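Local coordinates for protein fructokinase (Vibrio cholerae serotype O1, PDB 5EYN) that catalyses the ATP-dependent phosphorylation of fructose, as a fructokinase of the PfkB carbohydrate kinase family, at residues G239-G253 / Q285-G297. Residues are numbered along the deposited sequence; the frame is centred on the assembly and turned at random.
Sequences GALVATPNSQQIVSG and QATILDAVKWANG. With ADP (adenosine-5'-diphosphate), chain E.
The hairpin 240-251, at the edge of the ribokinase-like central sheet, packs on helix 285-297 beside the ribose of ADP, and a hydrogen bond from N296 to V251 ties the two together at that end. ND2 of N296 donates to O of V251 over 2.9 Å; the position of the donor, 62° out of the carbonyl plane, shows that it comes from above that plane. The same oxygen also accepts A240 N across the hairpin, so two N-H groups grip it. OD1 of N296 accepts ADP O2' at 2.8 Å, while O of G239 takes the neighbouring O3'. ND2 on V251 O and OD1 on ADP O2' together would fix which way the amide is turned. G239 has backbone angles that of themselves demand glycine, and a CB there would also collide with V251 O.

The middle of the contact is apolar. V292 meets V242 tip to tip, CG2 to CG2 at 3.7 Å, and its CG1, anti to the backbone N (chi1 175°), lies 3.8 Å from V251 CB. V242 CG1 also touches I288 CG2. L289 sends CD2 to V251 CG2; CD2 also packs against one face of the Q249 amide, with CD1 in contact too but nearer the amide plane, and the extended chain of Q249 crosses L289 at about a right angle. At the turn end, T244 OG1 sits 3.2 Å from Q285 NE2.

The helix runs nearly antiparallel to strand 240-244 (159°), at an axis distance of 10.1 Å. Strand 247-251 ends the nine-stranded sheet, strand 240-244 pairs with strand 230-234, and F268 of helix 264-278 touches both A240 and N296.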
loop_
_atom_site.group_PDB
_atom_site.type_symbol
_atom_site.label_atom_id
_atom_site.label_comp_id
_atom_site.label_asym_id
_atom_site.label_seq_id
_atom_site.Cartn_x
_atom_site.Cartn_y
_atom_site.Cartn_z
ATOM N N GLY A 239 13.522 15.943 -26.471
ATOM C CA GLY A 239 14.800 15.295 -26.256
ATOM C C GLY A 239 15.451 15.719 -24.957
ATOM O O GLY A 239 14.883 15.556 -23.874
ATOM N N ALA A 240 16.663 16.251 -25.064
ATOM C CA ALA A 240 17.424 16.631 -23.886
ATOM C C ALA A 240 18.427 17.720 -24.208
ATOM O O ALA A 240 19.020 17.740 -25.287
ATOM C CB ALA A 240 18.138 15.433 -23.324
ATOM N N LEU A 241 18.593 18.639 -23.266
ATOM C CA LEU A 241 19.646 19.632 -23.321
ATOM C C LEU A 241 20.840 19.074 -22.575
ATOM O O LEU A 241 20.729 18.635 -21.437
ATOM C CB LEU A 241 19.174 20.947 -22.708
ATOM C CG LEU A 241 20.186 22.096 -22.819
ATOM C CD1 LEU A 241 19.508 23.437 -22.657
ATOM C CD2 LEU A 241 21.280 21.988 -21.785
ATOM N N VAL A 242 21.992 19.101 -23.226
ATOM C CA VAL A 242 23.221 18.556 -22.670
ATOM C C VAL A 242 24.155 19.717 -22.362
ATOM O O VAL A 242 24.493 20.493 -23.248
ATOM C CB VAL A 242 23.887 17.601 -23.672
ATOM C CG1 VAL A 242 25.150 17.010 -23.084
ATOM C CG2 VAL A 242 22.918 16.498 -24.097
ATOM N N ALA A 243 24.512 19.861 -21.092
ATOM C CA ALA A 243 25.342 20.972 -20.650
ATOM C C ALA A 243 26.628 20.443 -20.029
ATOM O O ALA A 243 26.609 19.726 -19.024
ATOM C CB ALA A 243 24.596 21.847 -19.650
ATOM N N THR A 244 27.736 20.796 -20.663
ATOM C CA THR A 244 29.067 20.462 -20.187
ATOM C C THR A 244 29.829 21.779 -20.144
ATOM O O THR A 244 29.314 22.791 -20.574
ATOM C CB THR A 244 29.737 19.458 -21.120
ATOM O OG1 THR A 244 29.721 19.981 -22.449
ATOM C CG2 THR A 244 28.994 18.136 -21.074
ATOM N N PRO A 245 31.055 21.790 -19.603
ATOM C CA PRO A 245 31.701 23.103 -19.489
ATOM C C PRO A 245 31.816 23.849 -20.827
ATOM O O PRO A 245 32.315 23.336 -21.825
ATOM C CB PRO A 245 33.075 22.762 -18.910
ATOM C CG PRO A 245 32.819 21.524 -18.107
ATOM C CD PRO A 245 31.797 20.739 -18.889
ATOM N N ASN A 246 31.295 25.069 -20.819
ATOM C CA ASN A 246 31.311 25.960 -21.963
ATOM C C ASN A 246 30.576 25.430 -23.192
ATOM O O ASN A 246 30.820 25.876 -24.304
ATOM C CB ASN A 246 32.758 26.329 -22.282
ATOM C CG ASN A 246 33.484 26.831 -21.062
ATOM O OD1 ASN A 246 32.919 27.571 -20.257
ATOM N ND2 ASN A 246 34.710 26.393 -20.885
ATOM N N SER A 247 29.638 24.506 -22.989
ATOM C CA SER A 247 28.881 23.963 -24.114
ATOM C C SER A 247 27.475 23.564 -23.704
ATOM O O SER A 247 27.270 22.936 -22.672
ATOM C CB SER A 247 29.631 22.764 -24.699
ATOM O OG SER A 247 28.917 22.160 -25.760
ATOM N N GLN A 248 26.505 23.957 -24.523
ATOM C CA GLN A 248 25.122 23.503 -24.382
ATOM C C GLN A 248 24.660 23.067 -25.755
ATOM O O GLN A 248 24.937 23.735 -26.750
ATOM C CB GLN A 248 24.195 24.617 -23.894
ATOM C CG GLN A 248 24.430 25.090 -22.473
ATOM C CD GLN A 248 23.397 26.118 -22.050
ATOM O OE1 GLN A 248 22.310 26.190 -22.627
ATOM N NE2 GLN A 248 23.730 26.919 -21.045
ATOM N N GLN A 249 23.946 21.954 -25.801
ATOM C CA GLN A 249 23.469 21.411 -27.046
ATOM C C GLN A 249 22.199 20.615 -26.820
ATOM O O GLN A 249 22.127 19.814 -25.897
ATOM C CB GLN A 249 24.540 20.489 -27.582
ATOM C CG GLN A 249 24.276 19.949 -28.922
ATOM C CD GLN A 249 25.484 19.219 -29.426
ATOM O OE1 GLN A 249 26.606 19.483 -28.981
ATOM N NE2 GLN A 249 25.275 18.274 -30.332
ATOM N N ILE A 250 21.199 20.843 -27.662
ATOM C CA ILE A 250 19.989 20.040 -27.630
ATOM C C ILE A 250 20.183 18.815 -28.497
ATOM O O ILE A 250 20.624 18.908 -29.639
ATOM C CB ILE A 250 18.762 20.822 -28.094
ATOM C CG1 ILE A 250 18.453 21.951 -27.110
ATOM C CG2 ILE A 250 17.576 19.885 -28.204
ATOM C CD1 ILE A 250 17.321 22.851 -27.547
ATOM N N VAL A 251 19.863 17.667 -27.923
ATOM C CA VAL A 251 19.945 16.394 -28.605
ATOM C C VAL A 251 18.541 15.813 -28.607
ATOM O O VAL A 251 17.921 15.620 -27.551
ATOM C CB VAL A 251 20.909 15.451 -27.870
ATOM C CG1 VAL A 251 20.974 14.103 -28.560
ATOM C CG2 VAL A 251 22.289 16.076 -27.774
ATOM N N SER A 252 18.010 15.578 -29.795
ATOM C CA SER A 252 16.653 15.079 -29.905
ATOM C C SER A 252 16.591 13.941 -30.889
ATOM O O SER A 252 17.372 13.882 -31.841
ATOM C CB SER A 252 15.709 16.189 -30.353
ATOM O OG SER A 252 16.089 16.687 -31.618
ATOM N N GLY A 253 15.633 13.051 -30.660
ATOM C CA GLY A 253 15.365 11.956 -31.569
ATOM C C GLY A 253 13.919 12.006 -32.007
ATOM O O GLY A 253 13.285 13.058 -31.985
ATOM N N GLN A 285 33.364 14.226 -25.264
ATOM C CA GLN A 285 32.129 14.851 -25.720
ATOM C C GLN A 285 31.363 13.946 -26.699
ATOM O O GLN A 285 30.149 13.841 -26.602
ATOM C CB GLN A 285 32.407 16.238 -26.308
ATOM C CG GLN A 285 31.181 17.150 -26.381
ATOM C CD GLN A 285 30.594 17.513 -25.011
ATOM O OE1 GLN A 285 31.162 17.197 -23.960
ATOM N NE2 GLN A 285 29.449 18.180 -25.025
ATOM N N ALA A 286 32.066 13.260 -27.599
ATOM C CA ALA A 286 31.408 12.355 -28.538
ATOM C C ALA A 286 30.712 11.218 -27.802
ATOM O O ALA A 286 29.610 10.811 -28.161
ATOM C CB ALA A 286 32.414 11.794 -29.535
ATOM N N THR A 287 31.372 10.696 -26.774
ATOM C CA THR A 287 30.803 9.632 -25.966
ATOM C C THR A 287 29.528 10.118 -25.276
ATOM O O THR A 287 28.521 9.426 -25.244
ATOM C CB THR A 287 31.819 9.163 -24.906
ATOM O OG1 THR A 287 32.952 8.594 -25.561
ATOM C CG2 THR A 287 31.217 8.129 -23.966
ATOM N N ILE A 288 29.584 11.305 -24.691
ATOM C CA ILE A 288 28.425 11.847 -24.001
ATOM C C ILE A 288 27.261 12.048 -24.971
ATOM O O ILE A 288 26.122 11.685 -24.668
ATOM C CB ILE A 288 28.796 13.154 -23.303
ATOM C CG1 ILE A 288 29.676 12.834 -22.097
ATOM C CG2 ILE A 288 27.557 13.941 -22.899
ATOM C CD1 ILE A 288 30.282 14.048 -21.453
ATOM N N LEU A 289 27.522 12.648 -26.124
ATOM C CA LEU A 289 26.414 12.946 -27.028
ATOM C C LEU A 289 25.780 11.667 -27.568
ATOM O O LEU A 289 24.562 11.591 -27.729
ATOM C CB LEU A 289 26.883 13.839 -28.171
ATOM C CG LEU A 289 27.295 15.252 -27.762
ATOM C CD1 LEU A 289 27.914 15.946 -28.955
ATOM C CD2 LEU A 289 26.116 16.056 -27.240
ATOM N N ASP A 290 26.604 10.666 -27.854
ATOM C CA ASP A 290 26.094 9.354 -28.251
ATOM C C ASP A 290 25.291 8.701 -27.115
ATOM O O ASP A 290 24.248 8.081 -27.354
ATOM C CB ASP A 290 27.262 8.449 -28.665
ATOM C CG ASP A 290 26.833 7.023 -28.914
ATOM O OD1 ASP A 290 26.395 6.735 -30.038
ATOM O OD2 ASP A 290 26.925 6.187 -27.995
ATOM N N ALA A 291 25.763 8.836 -25.881
ATOM C CA ALA A 291 25.046 8.262 -24.741
ATOM C C ALA A 291 23.672 8.893 -24.588
ATOM O O ALA A 291 22.709 8.202 -24.260
ATOM C CB ALA A 291 25.844 8.417 -23.456
ATOM N N VAL A 292 23.576 10.189 -24.868
ATOM C CA VAL A 292 22.298 10.899 -24.804
ATOM C C VAL A 292 21.384 10.484 -25.962
ATOM O O VAL A 292 20.171 10.407 -25.797
ATOM C CB VAL A 292 22.499 12.425 -24.765
ATOM C CG1 VAL A 292 21.181 13.179 -24.829
ATOM C CG2 VAL A 292 23.224 12.810 -23.491
ATOM N N LYS A 293 21.954 10.184 -27.118
ATOM C CA LYS A 293 21.149 9.663 -28.209
ATOM C C LYS A 293 20.509 8.334 -27.800
ATOM O O LYS A 293 19.325 8.103 -28.037
ATOM C CB LYS A 293 22.026 9.486 -29.453
ATOM C CG LYS A 293 21.347 8.844 -30.643
ATOM C CD LYS A 293 22.297 8.769 -31.858
ATOM C CE LYS A 293 21.589 8.218 -33.096
ATOM N NZ LYS A 293 22.488 8.203 -34.279
ATOM N N TRP A 294 21.294 7.457 -27.187
ATOM C CA TRP A 294 20.752 6.216 -26.646
ATOM C C TRP A 294 19.690 6.506 -25.594
ATOM O O TRP A 294 18.632 5.876 -25.576
ATOM C CB TRP A 294 21.859 5.368 -26.018
ATOM C CG TRP A 294 22.665 4.554 -27.000
ATOM C CD1 TRP A 294 23.275 4.996 -28.147
ATOM C CD2 TRP A 294 22.942 3.153 -26.918
ATOM N NE1 TRP A 294 23.912 3.953 -28.778
ATOM C CE2 TRP A 294 23.721 2.811 -28.044
ATOM C CE3 TRP A 294 22.617 2.155 -25.997
ATOM C CZ2 TRP A 294 24.169 1.515 -28.270
ATOM C CZ3 TRP A 294 23.051 0.870 -26.226
ATOM C CH2 TRP A 294 23.825 0.561 -27.350
ATOM N N ALA A 295 19.990 7.432 -24.682
ATOM C CA ALA A 295 19.063 7.797 -23.622
ATOM C C ALA A 295 17.703 8.222 -24.177
ATOM O O ALA A 295 16.650 7.790 -23.699
ATOM C CB ALA A 295 19.662 8.921 -22.783
ATOM N N ASN A 296 17.725 9.077 -25.195
ATOM C CA ASN A 296 16.481 9.529 -25.800
ATOM C C ASN A 296 15.706 8.363 -26.415
ATOM O O ASN A 296 14.488 8.307 -26.297
ATOM C CB ASN A 296 16.751 10.575 -26.871
ATOM C CG ASN A 296 16.929 11.972 -26.325
ATOM O OD1 ASN A 296 16.360 12.351 -25.298
ATOM N ND2 ASN A 296 17.685 12.773 -27.059
ATOM N N GLY A 297 16.406 7.440 -27.058
ATOM C CA GLY A 297 15.738 6.299 -27.657
ATOM C C GLY A 297 15.112 5.389 -26.629
ATOM O O GLY A 297 14.007 4.907 -26.802
HETATM P PB ADP E . 9.442 10.261 -16.923
HETATM O O1B ADP E . 9.890 8.882 -16.518
HETATM O O2B ADP E . 9.583 11.226 -15.768
HETATM O O3B ADP E . 7.998 10.188 -17.352
HETATM P PA ADP E . 9.955 11.961 -19.070
HETATM O O1A ADP E . 8.518 11.665 -19.463
HETATM O O2A ADP E . 9.934 13.207 -18.213
HETATM O O3A ADP E . 10.345 10.744 -18.143
HETATM O "O5'" ADP E . 10.901 12.250 -20.331
HETATM C "C5'" ADP E . 12.222 11.836 -20.350
HETATM C "C4'" ADP E . 12.759 11.422 -21.701
HETATM O "O4'" ADP E . 11.913 10.455 -22.282
HETATM C "C3'" ADP E . 12.928 12.510 -22.700
HETATM O "O3'" ADP E . 14.144 13.174 -22.528
HETATM C "C2'" ADP E . 12.894 11.754 -23.965
HETATM O "O2'" ADP E . 14.074 11.095 -24.234
HETATM C "C1'" ADP E . 11.879 10.729 -23.656
HETATM N N9 ADP E . 10.536 11.099 -24.005
HETATM C C8 ADP E . 9.544 11.487 -23.183
HETATM N N7 ADP E . 8.440 11.715 -23.877
HETATM C C5 ADP E . 8.687 11.479 -25.166
HETATM C C6 ADP E . 7.949 11.529 -26.337
HETATM N N6 ADP E . 6.579 11.932 -26.331
HETATM N N1 ADP E . 8.536 11.212 -27.488
HETATM C C2 ADP E . 9.821 10.824 -27.566
HETATM N N3 ADP E . 10.579 10.760 -26.446
HETATM C C4 ADP E . 10.031 11.078 -25.264
#